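PDB 6R2M: glycoside transferase from Listeria monocytogenes, which is a monomeric extracellular glycoside hydrolase, also named PssZ, that probably cleaves glycosidic bonds in listerial exopolysaccharide. Local coordinates for residues P143-D148 with L160-I165; Q235-S240 with A246-E251. All blocks are in the same frame, centred on the assembly; numbering follows the deposited sequence.

Interaction 1: P143-D148 with L160-I165; sequences PVDFYD and LSYLNI
Asp145 meets the Tyr162 ring obliquely, without a hydrogen bond. OD1 of Asp145 comes to the ring at CD2 of Tyr162, 3.6 Å away, while CB of Asp145 sits 3.9 Å from CE2 of Tyr162. The carboxylate plane is turned 52° from the ring plane, and the two side chains cross at about a right angle. A smaller apolar touch lies beside it, two residues before Asp145 and one after Tyr162: CG of the Pro143 ring reaches CD2 of Leu163 at 4.1 Å. Leu163 gets there through one methyl branch, with CG set anti to its own carbonyl carbon (chi1 -64°).

Segment 143-148 leads into the antiparallel hairpin as its first strand, 147-148, and 160-165 lies after it, past strand 158-159, on the way into helix 165-170. In a largely helical fold, consistent with the (alpha/alpha)6 barrel of family 8 glycoside hydrolases, the contact packs the base of this excursion beside helices 100-116 and 179-183. The 3-10 turn at 160-162 is closed by Leu163 N to Leu160 O, 3.1 Å, and places Tyr162 facing Asp145.

Further out, OD2 of Asp145 takes hydrogen bonds from ND1 of His159 and OG1 of Thr157, which fix the carboxylate beside the ring. Ile100, at the start of helix 100-116, touches both Pro143 and Tyr162, and Leu163 also packs on Ile181.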
loop_
_atom_site.group_PDB
_atom_site.type_symbol
_atom_site.label_atom_id
_atom_site.label_comp_id
_atom_site.label_asym_id
_atom_site.label_seq_id
_atom_site.Cartn_x
_atom_site.Cartn_y
_atom_site.Cartn_z
ATOM N N PRO A 143 15.352 2.398 -7.515
ATOM C CA PRO A 143 14.720 3.102 -6.394
ATOM C C PRO A 143 15.354 2.741 -5.059
ATOM O O PRO A 143 15.803 1.613 -4.842
ATOM C CB PRO A 143 13.258 2.640 -6.456
ATOM C CG PRO A 143 13.297 1.348 -7.248
ATOM C CD PRO A 143 14.400 1.549 -8.250
ATOM N N VAL A 144 15.366 3.726 -4.159
ATOM C CA VAL A 144 15.642 3.508 -2.747
ATOM C C VAL A 144 14.453 4.062 -1.955
ATOM O O VAL A 144 13.575 4.732 -2.503
ATOM C CB VAL A 144 16.978 4.140 -2.298
ATOM C CG1 VAL A 144 18.147 3.475 -3.027
ATOM C CG2 VAL A 144 16.991 5.649 -2.569
ATOM N N ASP A 145 14.432 3.775 -0.651
ATOM C CA ASP A 145 13.188 3.960 0.104
ATOM C C ASP A 145 12.742 5.410 0.163
ATOM O O ASP A 145 11.538 5.688 0.264
ATOM C CB ASP A 145 13.346 3.439 1.528
ATOM C CG ASP A 145 13.411 1.929 1.590
ATOM O OD1 ASP A 145 12.956 1.264 0.634
ATOM O OD2 ASP A 145 13.946 1.407 2.590
ATOM N N PHE A 146 13.685 6.342 0.160
ATOM C CA PHE A 146 13.323 7.726 0.423
ATOM C C PHE A 146 14.465 8.633 0.020
ATOM O O PHE A 146 15.589 8.190 -0.227
ATOM C CB PHE A 146 12.966 7.967 1.895
ATOM C CG PHE A 146 14.075 7.667 2.856
ATOM C CD1 PHE A 146 15.136 8.553 3.036
ATOM C CD2 PHE A 146 14.039 6.510 3.605
ATOM C CE1 PHE A 146 16.152 8.262 3.938
ATOM C CE2 PHE A 146 15.050 6.217 4.506
ATOM C CZ PHE A 146 16.100 7.100 4.675
ATOM N N TYR A 147 14.132 9.909 -0.078
ATOM C CA TYR A 147 15.091 10.978 -0.264
ATOM C C TYR A 147 14.821 11.995 0.830
ATOM O O TYR A 147 13.668 12.398 1.038
ATOM C CB TYR A 147 14.952 11.614 -1.651
ATOM C CG TYR A 147 15.849 12.812 -1.898
ATOM C CD1 TYR A 147 17.202 12.642 -2.130
ATOM C CD2 TYR A 147 15.330 14.104 -1.914
ATOM C CE1 TYR A 147 18.024 13.727 -2.370
ATOM C CE2 TYR A 147 16.144 15.196 -2.153
ATOM C CZ TYR A 147 17.489 14.992 -2.370
ATOM O OH TYR A 147 18.311 16.065 -2.621
ATOM N N ASP A 148 15.864 12.364 1.567
ATOM C CA ASP A 148 15.751 13.450 2.535
ATOM C C ASP A 148 15.956 14.761 1.788
ATOM O O ASP A 148 17.068 15.073 1.350
ATOM C CB ASP A 148 16.759 13.274 3.663
ATOM C CG ASP A 148 16.510 14.222 4.805
ATOM O OD1 ASP A 148 16.403 15.432 4.549
ATOM O OD2 ASP A 148 16.417 13.756 5.962
ATOM N N LEU A 160 11.807 -4.133 -0.444
ATOM C CA LEU A 160 11.050 -4.582 -1.604
ATOM C C LEU A 160 9.549 -4.401 -1.415
ATOM O O LEU A 160 8.809 -4.326 -2.405
ATOM C CB LEU A 160 11.375 -6.042 -1.896
ATOM C CG LEU A 160 12.836 -6.269 -2.275
ATOM C CD1 LEU A 160 13.102 -7.743 -2.480
ATOM C CD2 LEU A 160 13.168 -5.478 -3.528
ATOM N N SER A 161 9.082 -4.338 -0.167
ATOM C CA SER A 161 7.666 -4.100 0.085
ATOM C C SER A 161 7.223 -2.698 -0.312
ATOM O O SER A 161 6.020 -2.426 -0.306
ATOM C CB SER A 161 7.349 -4.350 1.562
ATOM O OG SER A 161 7.960 -3.361 2.387
ATOM N N TYR A 162 8.153 -1.815 -0.646
ATOM C CA TYR A 162 7.830 -0.482 -1.114
ATOM C C TYR A 162 7.605 -0.435 -2.623
ATOM O O TYR A 162 7.230 0.621 -3.144
ATOM C CB TYR A 162 8.958 0.482 -0.739
ATOM C CG TYR A 162 8.904 1.065 0.663
ATOM C CD1 TYR A 162 8.211 0.424 1.697
ATOM C CD2 TYR A 162 9.542 2.271 0.942
ATOM C CE1 TYR A 162 8.180 0.978 2.978
ATOM C CE2 TYR A 162 9.524 2.819 2.209
ATOM C CZ TYR A 162 8.826 2.180 3.217
ATOM O OH TYR A 162 8.800 2.746 4.478
ATOM N N LEU A 163 7.818 -1.541 -3.343
ATOM C CA LEU A 163 7.728 -1.494 -4.794
ATOM C C LEU A 163 6.273 -1.549 -5.239
ATOM O O LEU A 163 5.469 -2.338 -4.723
ATOM C CB LEU A 163 8.507 -2.640 -5.435
ATOM C CG LEU A 163 10.019 -2.650 -5.208
ATOM C CD1 LEU A 163 10.614 -3.952 -5.717
ATOM C CD2 LEU A 163 10.707 -1.484 -5.882
ATOM N N ASN A 164 5.935 -0.694 -6.197
ATOM C CA ASN A 164 4.619 -0.670 -6.814
ATOM C C ASN A 164 4.909 -0.773 -8.305
ATOM O O ASN A 164 5.306 0.214 -8.924
ATOM C CB ASN A 164 3.870 0.605 -6.436
ATOM C CG ASN A 164 2.459 0.656 -6.980
ATOM O OD1 ASN A 164 2.187 0.255 -8.117
ATOM N ND2 ASN A 164 1.553 1.181 -6.170
ATOM N N ILE A 165 4.789 -1.983 -8.862
ATOM C CA ILE A 165 5.238 -2.206 -10.234
ATOM C C ILE A 165 4.419 -1.374 -11.209
ATOM O O ILE A 165 4.956 -0.787 -12.153
ATOM C CB ILE A 165 5.173 -3.706 -10.582
ATOM C CG1 ILE A 165 6.100 -4.501 -9.660
ATOM C CG2 ILE A 165 5.518 -3.938 -12.076
ATOM C CD1 ILE A 165 7.539 -3.972 -9.574
#

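Interaction 2: Q235-S240 with A246-E251; sequences QTELAS and ARYQRE
Glu237 and Tyr248 both hold CG anti to their own carbonyl carbon, and Glu237 then bends at its second torsion (chi2 -62°), which turns its carboxylate to the phenol end of Tyr248. The side chains approach from opposite directions, one from helix 228-241 and one from strand 247-249. Where they meet, the OH of Tyr248 donates to OE1 of Glu237 at 2.6 Å, a short bond. OE1 is met on its anti side, with the hydroxyl 21° out of the carboxylate plane. Seen from the tyrosine, OE1 lies at the ring edge and in the ring plane, 3.2 Å from CE2 of Tyr248, and the carboxylate stands nearly upright to the ring at 82°.

The bond joins helix 228-241 to strand 247-249 across a short connection: the backbones stay well apart, with CA of Glu237 11.3 Å from CA of Tyr248, and the long side chains span the gap. Strand 247-249 pairs antiparallel with 206-208, where Tyr248 rests on Val207, and the tyrosine ring also meets Phe233 of helix 228-241 edge-to-face.

Each end of the bond has a second partner. OE1 of Glu237 forms a salt bridge with Lys241 NZ, one helical turn on, and the OH of Tyr248 also bonds with the backbone N of Tyr245. The buried phenol can therefore act as donor and acceptor at once, and the nearby lysine would be expected to stabilise the glutamate as its anion.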
loop_
_atom_site.group_PDB
_atom_site.type_symbol
_atom_site.label_atom_id
_atom_site.label_comp_id
_atom_site.label_asym_id
_atom_site.label_seq_id
_atom_site.Cartn_x
_atom_site.Cartn_y
_atom_site.Cartn_z
ATOM N N GLN A 235 0.024 -21.819 0.858
ATOM C CA GLN A 235 -0.918 -22.911 0.638
ATOM C C GLN A 235 -0.916 -23.888 1.805
ATOM O O GLN A 235 -1.983 -24.340 2.246
ATOM C CB GLN A 235 -0.598 -23.624 -0.677
ATOM C CG GLN A 235 -1.010 -22.822 -1.909
ATOM C CD GLN A 235 -0.499 -23.429 -3.200
ATOM O OE1 GLN A 235 0.198 -24.444 -3.185
ATOM N NE2 GLN A 235 -0.840 -22.807 -4.327
ATOM N N THR A 236 0.267 -24.223 2.330
ATOM C CA THR A 236 0.323 -25.223 3.393
ATOM C C THR A 236 -0.168 -24.663 4.727
ATOM O O THR A 236 -0.751 -25.404 5.528
ATOM C CB THR A 236 1.739 -25.788 3.529
ATOM O OG1 THR A 236 2.655 -24.749 3.917
ATOM C CG2 THR A 236 2.199 -26.408 2.216
ATOM N N GLU A 237 0.034 -23.368 4.980
ATOM C CA GLU A 237 -0.555 -22.748 6.165
ATOM C C GLU A 237 -2.077 -22.783 6.093
ATOM O O GLU A 237 -2.748 -23.186 7.052
ATOM C CB GLU A 237 -0.063 -21.302 6.315
ATOM C CG GLU A 237 1.336 -21.163 6.881
ATOM C CD GLU A 237 1.447 -21.727 8.288
ATOM O OE1 GLU A 237 1.097 -21.025 9.271
ATOM O OE2 GLU A 237 1.881 -22.892 8.403
ATOM N N LEU A 238 -2.644 -22.380 4.952
ATOM C CA LEU A 238 -4.102 -22.391 4.821
ATOM C C LEU A 238 -4.660 -23.804 4.943
ATOM O O LEU A 238 -5.677 -24.029 5.614
ATOM C CB LEU A 238 -4.504 -21.772 3.488
ATOM C CG LEU A 238 -4.610 -20.252 3.486
ATOM C CD1 LEU A 238 -4.961 -19.786 2.081
ATOM C CD2 LEU A 238 -5.644 -19.763 4.505
ATOM N N ALA A 239 -4.003 -24.774 4.305
ATOM C CA ALA A 239 -4.497 -26.148 4.342
ATOM C C ALA A 239 -4.399 -26.746 5.738
ATOM O O ALA A 239 -5.293 -27.494 6.161
ATOM C CB ALA A 239 -3.721 -27.006 3.344
ATOM N N SER A 240 -3.328 -26.448 6.470
ATOM C CA SER A 240 -3.129 -27.106 7.755
ATOM C C SER A 240 -3.782 -26.363 8.909
ATOM O O SER A 240 -4.235 -27.000 9.866
ATOM C CB SER A 240 -1.633 -27.292 8.044
ATOM O OG SER A 240 -0.963 -26.046 8.173
ATOM N N ALA A 246 -0.033 -13.259 11.331
ATOM C CA ALA A 246 0.493 -11.928 11.047
ATOM C C ALA A 246 2.012 -11.892 10.991
ATOM O O ALA A 246 2.577 -11.098 10.226
ATOM C CB ALA A 246 -0.003 -10.938 12.096
ATOM N N ARG A 247 2.690 -12.697 11.810
ATOM C CA ARG A 247 4.147 -12.675 11.871
ATOM C C ARG A 247 4.671 -14.078 12.123
ATOM O O ARG A 247 4.060 -14.836 12.878
ATOM C CB ARG A 247 4.659 -11.758 12.983
ATOM C CG ARG A 247 4.387 -10.285 12.758
ATOM C CD ARG A 247 4.618 -9.505 14.014
ATOM N NE ARG A 247 4.517 -8.064 13.784
ATOM C CZ ARG A 247 3.430 -7.336 14.003
ATOM N NH1 ARG A 247 2.322 -7.909 14.458
ATOM N NH2 ARG A 247 3.449 -6.029 13.763
ATOM N N TYR A 248 5.818 -14.410 11.516
ATOM C CA TYR A 248 6.426 -15.719 11.694
ATOM C C TYR A 248 7.894 -15.612 12.090
ATOM O O TYR A 248 8.590 -14.643 11.766
ATOM C CB TYR A 248 6.330 -16.570 10.416
ATOM C CG TYR A 248 4.949 -17.063 10.078
ATOM C CD1 TYR A 248 4.035 -16.236 9.424
ATOM C CD2 TYR A 248 4.562 -18.357 10.388
ATOM C CE1 TYR A 248 2.772 -16.681 9.105
ATOM C CE2 TYR A 248 3.292 -18.814 10.079
ATOM C CZ TYR A 248 2.404 -17.968 9.436
ATOM O OH TYR A 248 1.143 -18.402 9.112
ATOM N N GLN A 249 8.358 -16.632 12.803
ATOM C CA GLN A 249 9.769 -16.787 13.106
ATOM C C GLN A 249 10.450 -17.511 11.946
ATOM O O GLN A 249 9.998 -18.576 11.517
ATOM C CB GLN A 249 9.933 -17.557 14.415
ATOM C CG GLN A 249 9.319 -16.848 15.607
ATOM C CD GLN A 249 10.143 -15.661 16.067
ATOM O OE1 GLN A 249 11.336 -15.796 16.346
ATOM N NE2 GLN A 249 9.515 -14.495 16.152
ATOM N N ARG A 250 11.526 -16.921 11.420
ATOM C CA ARG A 250 12.128 -17.487 10.217
ATOM C C ARG A 250 12.824 -18.811 10.482
ATOM O O ARG A 250 12.837 -19.684 9.609
ATOM C CB ARG A 250 13.120 -16.510 9.612
ATOM C CG ARG A 250 12.494 -15.598 8.622
ATOM C CD ARG A 250 13.502 -15.174 7.595
ATOM N NE ARG A 250 14.818 -14.914 8.170
ATOM C CZ ARG A 250 15.129 -13.842 8.890
ATOM N NH1 ARG A 250 14.216 -12.912 9.137
ATOM N NH2 ARG A 250 16.364 -13.691 9.355
ATOM N N GLU A 251 13.415 -18.970 11.664
ATOM C CA GLU A 251 14.212 -20.160 11.937
ATOM C C GLU A 251 13.338 -21.404 12.039
ATOM O O GLU A 251 13.717 -22.477 11.554
ATOM C CB GLU A 251 15.019 -19.949 13.217
ATOM C CG GLU A 251 15.783 -18.617 13.255
ATOM C CD GLU A 251 15.045 -17.493 13.990
ATOM O OE1 GLU A 251 15.604 -16.977 14.983
ATOM O OE2 GLU A 251 13.924 -17.104 13.575
#

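Overall arrangement
Interactions 1 and 2 are buried contacts that follow one another along the chain without touching: their centres are 26 Å apart and their nearest atoms about 12 Å. Interaction 1 lies nearer the middle of the molecule, about 12 Å from the chain centre against 22 Å for interaction 2, and it joins the start of a small hairpin to the 3-10 turn and loop that follow it. Interaction 2 ties a helix to a short strand. They share no elements directly, although helix 209-223, which touches 160-165, follows strand 206-208, the pairing partner of 247-249. Their chemistry contrasts: 143-148 and 160-165 meet by packing contacts, with no hydrogen bond between them, whereas a single short hydrogen bond links 235-240 and 246-251.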